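Local coordinates for protein CsuE (Acinetobacter baumannii, PDB 6FJY), which forms the adhesive tip subunit of archaic chaperone-usher Csu pili and probably mediates the attachment to surfaces that starts biofilm formation, at residues S11-G23 / F106-P118. Residues are numbered along the deposited sequence; the frame is centred on the assembly and turned at random.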
ATOM      1  N   SER D  11      13.449   4.673  -4.309  1.00 77.76           N
ATOM      2  CA  SER D  11      12.093   5.004  -3.911  1.00 76.19           C
ATOM      3  C   SER D  11      11.793   4.419  -2.538  1.00 79.10           C
ATOM      4  O   SER D  11      12.412   3.445  -2.101  1.00 75.90           O
ATOM      5  CB  SER D  11      11.065   4.491  -4.916  1.00 69.35           C
ATOM      6  OG  SER D  11      11.042   3.078  -4.937  1.00 69.81           O
ATOM      7  N   ILE D  12      10.846   5.051  -1.852  1.00 68.30           N
ATOM      8  CA  ILE D  12      10.311   4.559  -0.595  1.00 66.00           C
ATOM      9  C   ILE D  12       8.804   4.771  -0.635  1.00 61.29           C
ATOM     10  O   ILE D  12       8.306   5.674  -1.316  1.00 57.79           O
ATOM     11  CB  ILE D  12      10.945   5.263   0.632  1.00 79.83           C
ATOM     12  CG1 ILE D  12      10.432   6.696   0.764  1.00 90.94           C
ATOM     13  CG2 ILE D  12      12.474   5.274   0.534  1.00 66.46           C
ATOM     14  CD1 ILE D  12      10.800   7.359   2.070  1.00 95.28           C
ATOM     15  N   SER D  13       8.071   3.930   0.105  1.00 66.54           N
ATOM     16  CA  SER D  13       6.614   3.976   0.102  1.00 62.47           C
ATOM     17  C   SER D  13       6.086   3.982   1.530  1.00 63.10           C
ATOM     18  O   SER D  13       6.578   3.240   2.382  1.00 54.91           O
ATOM     19  CB  SER D  13       6.024   2.797  -0.678  1.00 58.45           C
ATOM     20  OG  SER D  13       6.321   2.922  -2.055  1.00 76.40           O
ATOM     21  N   VAL D  14       5.089   4.830   1.781  1.00 63.60           N
ATOM     22  CA  VAL D  14       4.502   4.978   3.110  1.00 64.66           C
ATOM     23  C   VAL D  14       3.001   5.214   2.974  1.00 67.78           C
ATOM     24  O   VAL D  14       2.565   5.951   2.077  1.00 54.83           O
ATOM     25  CB  VAL D  14       5.191   6.104   3.905  1.00 63.59           C
ATOM     26  CG1 VAL D  14       5.283   7.380   3.093  1.00 60.98           C
ATOM     27  CG2 VAL D  14       4.463   6.366   5.236  1.00 67.21           C
ATOM     28  N   PRO D  15       2.176   4.578   3.812  1.00 62.93           N
ATOM     29  CA  PRO D  15       0.740   4.864   3.792  1.00 58.82           C
ATOM     30  C   PRO D  15       0.457   6.259   4.316  1.00 61.88           C
ATOM     31  O   PRO D  15       1.182   6.790   5.159  1.00 57.83           O
ATOM     32  CB  PRO D  15       0.150   3.792   4.715  1.00 69.02           C
ATOM     33  CG  PRO D  15       1.285   3.369   5.570  1.00 70.35           C
ATOM     34  CD  PRO D  15       2.492   3.444   4.689  1.00 63.22           C
ATOM     35  N   SER D  16      -0.624   6.845   3.796  1.00 71.66           N
ATOM     36  CA  SER D  16      -0.867   8.275   3.972  1.00 69.48           C
ATOM     37  C   SER D  16      -1.146   8.623   5.429  1.00 64.58           C
ATOM     38  O   SER D  16      -0.600   9.601   5.955  1.00 60.26           O
ATOM     39  CB  SER D  16      -2.025   8.711   3.078  1.00 71.61           C
ATOM     40  OG  SER D  16      -2.272  10.093   3.204  1.00 83.09           O
ATOM     41  N   ILE D  17      -1.986   7.828   6.098  1.00 73.79           N
ATOM     42  CA  ILE D  17      -2.394   8.148   7.461  1.00 68.65           C
ATOM     43  C   ILE D  17      -1.229   7.966   8.426  1.00 67.62           C
ATOM     44  O   ILE D  17      -1.022   8.781   9.333  1.00 61.59           O
ATOM     45  CB  ILE D  17      -3.603   7.291   7.866  1.00 70.92           C
ATOM     46  CG1 ILE D  17      -4.740   7.477   6.860  1.00 84.26           C
ATOM     47  CG2 ILE D  17      -4.049   7.615   9.311  1.00 63.76           C
ATOM     48  CD1 ILE D  17      -5.246   8.898   6.764  1.00 83.17           C
ATOM     49  N   TYR D  18      -0.463   6.885   8.255  1.00 70.72           N
ATOM     50  CA  TYR D  18       0.722   6.671   9.073  1.00 73.96           C
ATOM     51  C   TYR D  18       1.687   7.838   8.928  1.00 70.81           C
ATOM     52  O   TYR D  18       2.242   8.326   9.920  1.00 58.90           O
ATOM     53  CB  TYR D  18       1.381   5.347   8.674  1.00 73.25           C
ATOM     54  CG  TYR D  18       2.626   4.967   9.449  1.00 84.63           C
ATOM     55  CD1 TYR D  18       3.848   5.574   9.180  1.00 92.78           C
ATOM     56  CD2 TYR D  18       2.589   3.967  10.418  1.00 91.13           C
ATOM     57  CE1 TYR D  18       4.992   5.225   9.867  1.00105.09           C
ATOM     58  CE2 TYR D  18       3.735   3.606  11.115  1.00106.09           C
ATOM     59  CZ  TYR D  18       4.936   4.242  10.833  1.00110.03           C
ATOM     60  OH  TYR D  18       6.086   3.902  11.509  1.00108.82           O
ATOM     61  N   LEU D  19       1.876   8.310   7.696  1.00 68.06           N
ATOM     62  CA  LEU D  19       2.729   9.464   7.440  1.00 69.04           C
ATOM     63  C   LEU D  19       2.300  10.683   8.246  1.00 68.11           C
ATOM     64  O   LEU D  19       3.145  11.475   8.671  1.00 77.56           O
ATOM     65  CB  LEU D  19       2.706   9.781   5.946  1.00 57.78           C
ATOM     66  CG  LEU D  19       3.454  11.014   5.463  1.00 61.09           C
ATOM     67  CD1 LEU D  19       4.909  10.930   5.918  1.00 78.11           C
ATOM     68  CD2 LEU D  19       3.373  11.101   3.952  1.00 60.47           C
ATOM     69  N   MET D  20       0.998  10.862   8.452  1.00 72.00           N
ATOM     70  CA  MET D  20       0.508  12.054   9.137  1.00 79.63           C
ATOM     71  C   MET D  20       0.686  11.946  10.647  1.00 75.57           C
ATOM     72  O   MET D  20       1.110  12.908  11.295  1.00 73.97           O
ATOM     73  CB  MET D  20      -0.965  12.284   8.794  1.00 91.83           C
ATOM     74  CG  MET D  20      -1.457  13.699   9.037  1.00 92.95           C
ATOM     75  SD  MET D  20      -2.957  13.741  10.022  1.00 84.61           S
ATOM     76  CE  MET D  20      -2.325  13.099  11.566  1.00 72.53           C
ATOM     77  N   GLU D  21       0.368  10.784  11.215  1.00 84.99           N
ATOM     78  CA  GLU D  21       0.417  10.587  12.658  1.00 95.70           C
ATOM     79  C   GLU D  21       1.820  10.247  13.136  1.00 95.79           C
ATOM     80  O   GLU D  21       2.290  10.793  14.142  1.00 98.18           O
ATOM     81  CB  GLU D  21      -0.550   9.475  13.064  1.00 96.01           C
ATOM     82  CG  GLU D  21      -1.975   9.712  12.621  1.00 92.70           C
ATOM     83  CD  GLU D  21      -2.864   8.541  12.930  1.00 82.31           C
ATOM     84  OE1 GLU D  21      -2.338   7.500  13.377  1.00 83.24           O
ATOM     85  OE2 GLU D  21      -4.087   8.661  12.720  1.00 86.74           O
ATOM     86  N   ASN D  22       2.495   9.331  12.445  1.00 82.38           N
ATOM     87  CA  ASN D  22       3.797   8.860  12.879  1.00 75.44           C
ATOM     88  C   ASN D  22       4.933   9.395  12.036  1.00 85.48           C
ATOM     89  O   ASN D  22       6.097   9.170  12.383  1.00 78.83           O
ATOM     90  CB  ASN D  22       3.844   7.332  12.861  1.00 80.19           C
ATOM     91  CG  ASN D  22       2.794   6.710  13.746  1.00 75.90           C
ATOM     92  OD1 ASN D  22       2.614   7.121  14.893  1.00 71.61           O
ATOM     93  ND2 ASN D  22       2.085   5.718  13.214  1.00 85.49           N
ATOM     94  N   GLY D  23       4.625  10.104  10.953  1.00102.13           N
ATOM     95  CA  GLY D  23       5.661  10.474  10.010  1.00 95.89           C
ATOM     96  C   GLY D  23       6.335   9.238   9.465  1.00 92.07           C
ATOM     97  O   GLY D  23       5.710   8.194   9.243  1.00 94.25           O
ATOM     98  N   PHE D 106      22.361   6.212   3.206  1.00 73.77           N
ATOM     99  CA  PHE D 106      21.786   7.437   3.730  1.00 65.55           C
ATOM    100  C   PHE D 106      20.333   7.159   4.099  1.00 58.34           C
ATOM    101  O   PHE D 106      19.773   6.109   3.764  1.00 53.09           O
ATOM    102  CB  PHE D 106      21.873   8.581   2.710  1.00 60.97           C
ATOM    103  CG  PHE D 106      23.221   9.258   2.634  1.00 75.42           C
ATOM    104  CD1 PHE D 106      24.339   8.712   3.242  1.00 84.24           C
ATOM    105  CD2 PHE D 106      23.359  10.459   1.956  1.00 76.17           C
ATOM    106  CE1 PHE D 106      25.571   9.349   3.163  1.00 80.66           C
ATOM    107  CE2 PHE D 106      24.583  11.099   1.877  1.00 84.41           C
ATOM    108  CZ  PHE D 106      25.692  10.543   2.480  1.00 76.47           C
ATOM    109  N   TYR D 107      19.711   8.124   4.766  1.00 53.93           N
ATOM    110  CA  TYR D 107      18.383   7.927   5.320  1.00 67.54           C
ATOM    111  C   TYR D 107      17.507   9.118   4.974  1.00 72.89           C
ATOM    112  O   TYR D 107      17.952  10.269   5.029  1.00 60.63           O
ATOM    113  CB  TYR D 107      18.436   7.716   6.852  1.00 55.44           C
ATOM    114  CG  TYR D 107      19.275   6.516   7.263  1.00 68.10           C
ATOM    115  CD1 TYR D 107      18.712   5.249   7.371  1.00 67.23           C
ATOM    116  CD2 TYR D 107      20.639   6.648   7.518  1.00 74.36           C
ATOM    117  CE1 TYR D 107      19.486   4.153   7.736  1.00 70.62           C
ATOM    118  CE2 TYR D 107      21.419   5.555   7.880  1.00 62.54           C
ATOM    119  CZ  TYR D 107      20.840   4.316   7.990  1.00 63.69           C
ATOM    120  OH  TYR D 107      21.612   3.235   8.347  1.00 64.00           O
ATOM    121  N   ILE D 108      16.262   8.829   4.612  1.00 75.65           N
ATOM    122  CA  ILE D 108      15.232   9.841   4.448  1.00 70.01           C
ATOM    123  C   ILE D 108      14.384   9.887   5.712  1.00 70.03           C
ATOM    124  O   ILE D 108      13.907   8.854   6.203  1.00 52.75           O
ATOM    125  CB  ILE D 108      14.361   9.564   3.213  1.00 71.58           C
ATOM    126  CG1 ILE D 108      15.210   9.577   1.944  1.00 89.56           C
ATOM    127  CG2 ILE D 108      13.263  10.595   3.110  1.00 72.64           C
ATOM    128  CD1 ILE D 108      14.398   9.452   0.672  1.00 93.47           C
ATOM    129  N   ARG D 109      14.190  11.087   6.230  1.00 78.93           N
ATOM    130  CA  ARG D 109      13.321  11.350   7.369  1.00 71.70           C
ATOM    131  C   ARG D 109      12.166  12.221   6.891  1.00 65.49           C
ATOM    132  O   ARG D 109      12.377  13.362   6.468  1.00 62.65           O
ATOM    133  CB  ARG D 109      14.094  12.041   8.498  1.00 72.52           C
ATOM    134  CG  ARG D 109      13.286  12.235   9.777  1.00 88.47           C
ATOM    135  CD  ARG D 109      14.114  12.866  10.890  1.00 87.54           C
ATOM    136  NE  ARG D 109      15.169  11.979  11.379  1.00 81.24           N
ATOM    137  CZ  ARG D 109      16.142  12.363  12.203  1.00 93.86           C
ATOM    138  NH1 ARG D 109      16.198  13.618  12.638  1.00 94.46           N
ATOM    139  NH2 ARG D 109      17.056  11.490  12.597  1.00100.75           N
ATOM    140  N   LEU D 110      10.952  11.681   6.949  1.00 74.26           N
ATOM    141  CA  LEU D 110       9.753  12.474   6.740  1.00 73.60           C
ATOM    142  C   LEU D 110       9.224  12.943   8.090  1.00 85.09           C
ATOM    143  O   LEU D 110       8.790  12.103   8.895  1.00 70.86           O
ATOM    144  CB  LEU D 110       8.702  11.663   6.011  1.00 64.95           C
ATOM    145  CG  LEU D 110       9.106  11.304   4.585  1.00 70.08           C
ATOM    146  CD1 LEU D 110       8.049  10.461   3.904  1.00 65.74           C
ATOM    147  CD2 LEU D 110       9.352  12.565   3.805  1.00 72.41           C
ATOM    148  N   PRO D 111       9.266  14.238   8.393  1.00 93.23           N
ATOM    149  CA  PRO D 111       8.687  14.723   9.650  1.00 91.50           C
ATOM    150  C   PRO D 111       7.204  14.406   9.759  1.00 88.96           C
ATOM    151  O   PRO D 111       6.453  14.516   8.788  1.00 80.90           O
ATOM    152  CB  PRO D 111       8.926  16.234   9.585  1.00 95.43           C
ATOM    153  CG  PRO D 111      10.128  16.378   8.714  1.00 93.34           C
ATOM    154  CD  PRO D 111      10.049  15.278   7.707  1.00 88.93           C
ATOM    155  N   ALA D 112       6.783  14.038  10.971  1.00 96.73           N
ATOM    156  CA  ALA D 112       5.377  13.784  11.245  1.00 86.57           C
ATOM    157  C   ALA D 112       4.563  15.064  11.110  1.00 89.34           C
ATOM    158  O   ALA D 112       5.095  16.179  11.129  1.00 91.81           O
ATOM    159  CB  ALA D 112       5.186  13.196  12.646  1.00 66.47           C
ATOM    160  N   GLY D 113       3.251  14.891  10.983  1.00 92.23           N
ATOM    161  CA  GLY D 113       2.349  16.015  10.841  1.00 91.38           C
ATOM    162  C   GLY D 113       2.185  16.526   9.430  1.00 74.70           C
ATOM    163  O   GLY D 113       1.708  17.651   9.246  1.00 71.35           O
ATOM    164  N   GLN D 114       2.564  15.739   8.430  1.00 94.69           N
ATOM    165  CA  GLN D 114       2.430  16.108   7.026  1.00 99.46           C
ATOM    166  C   GLN D 114       1.279  15.318   6.418  1.00103.96           C
ATOM    167  O   GLN D 114       1.336  14.085   6.345  1.00 97.77           O
ATOM    168  CB  GLN D 114       3.725  15.841   6.260  1.00 79.67           C
ATOM    169  CG  GLN D 114       4.954  16.543   6.815  1.00 79.68           C
ATOM    170  CD  GLN D 114       6.114  16.557   5.817  1.00 85.26           C
ATOM    171  OE1 GLN D 114       5.937  16.913   4.649  1.00 64.86           O
ATOM    172  NE2 GLN D 114       7.296  16.152   6.271  1.00 84.18           N
ATOM    173  N   SER D 115       0.243  16.028   5.982  1.00112.71           N
ATOM    174  CA  SER D 115      -0.958  15.427   5.417  1.00113.93           C
ATOM    175  C   SER D 115      -1.005  15.758   3.934  1.00 98.69           C
ATOM    176  O   SER D 115      -1.129  16.930   3.563  1.00101.05           O
ATOM    177  CB  SER D 115      -2.214  15.933   6.132  1.00124.31           C
ATOM    178  OG  SER D 115      -3.389  15.359   5.585  1.00129.28           O
ATOM    179  N   VAL D 116      -0.904  14.728   3.090  1.00 97.54           N
ATOM    180  CA  VAL D 116      -0.781  14.908   1.648  1.00102.37           C
ATOM    181  C   VAL D 116      -1.517  13.779   0.936  1.00 90.09           C
ATOM    182  O   VAL D 116      -1.744  12.704   1.497  1.00 86.97           O
ATOM    183  CB  VAL D 116       0.703  14.969   1.209  1.00103.08           C
ATOM    184  CG1 VAL D 116       1.220  13.587   0.792  1.00 95.88           C
ATOM    185  CG2 VAL D 116       0.885  15.979   0.108  1.00114.75           C
ATOM    186  N   SER D 117      -1.900  14.037  -0.314  1.00 96.51           N
ATOM    187  CA  SER D 117      -2.678  13.077  -1.080  1.00 95.31           C
ATOM    188  C   SER D 117      -1.792  11.934  -1.572  1.00 89.13           C
ATOM    189  O   SER D 117      -0.582  12.107  -1.736  1.00 84.32           O
ATOM    190  CB  SER D 117      -3.345  13.759  -2.271  1.00 86.31           C
ATOM    191  OG  SER D 117      -2.381  14.270  -3.173  1.00 92.54           O
ATOM    192  N   PRO D 118      -2.368  10.751  -1.790  1.00 93.56           N
ATOM    193  CA  PRO D 118      -1.584   9.656  -2.364  1.00 86.14           C
ATOM    194  C   PRO D 118      -1.130  10.002  -3.775  1.00 84.72           C
ATOM    195  O   PRO D 118      -1.814  10.706  -4.519  1.00 80.34           O
ATOM    196  CB  PRO D 118      -2.559   8.472  -2.363  1.00 70.35           C
ATOM    197  CG  PRO D 118      -3.623   8.837  -1.400  1.00 83.95           C
ATOM    198  CD  PRO D 118      -3.737  10.328  -1.452  1.00 93.38           C
TER
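Leu19 and Leu110 meet at one end of the N-terminal Ig-like beta-sandwich of CsuE, where the short helix 16-21 packs against the loop that leaves strand 103-110. The CD1 methyl of Leu19 does the touching, reaching Leu110 CD1 at 3.8 Å and Leu110 CB at 3.9 Å. With CG turned opposite the backbone N (chi1 176°), the Leu19 side chain swings toward strand 103-110, although its CB sets out to one side. Val14 CG1 adds a looser contact to Leu110 CD1, and farther along the strands the end methyl CD1 of Ile12 lies against the branch methyl CG2 of Ile108, 4.2 Å away. This apolar row spans the sandwich: strand 9-15 pairs with 167-184, whereas 103-110 lies between 24-31 and 67-73.

Met20 grips the loop from the helix end. Its carbonyl O accepts a bond from Gly113 N at 2.9 Å, with the donor tilted 29° from the carbonyl plane, while its CA-H makes a bent contact with Gln114 O (3.6 Å from CA, 132° at the hydrogen) and its CG rests on Ser115 CB at 3.7 Å. Gln114 NE2 folds back to Pro111 O, on a lone pair in the carbonyl plane, and also bonds Asn69 O of strand 67-73. Past the helix, Gly23 has positive phi and brings its CA within 3.5 Å of Ala112 CA; Ala112 N and Leu110 O fill the space a CB would take. At the first helical turn, Ser16 OG gives a weak hydrogen bond to Val116 O at 3.2 Å.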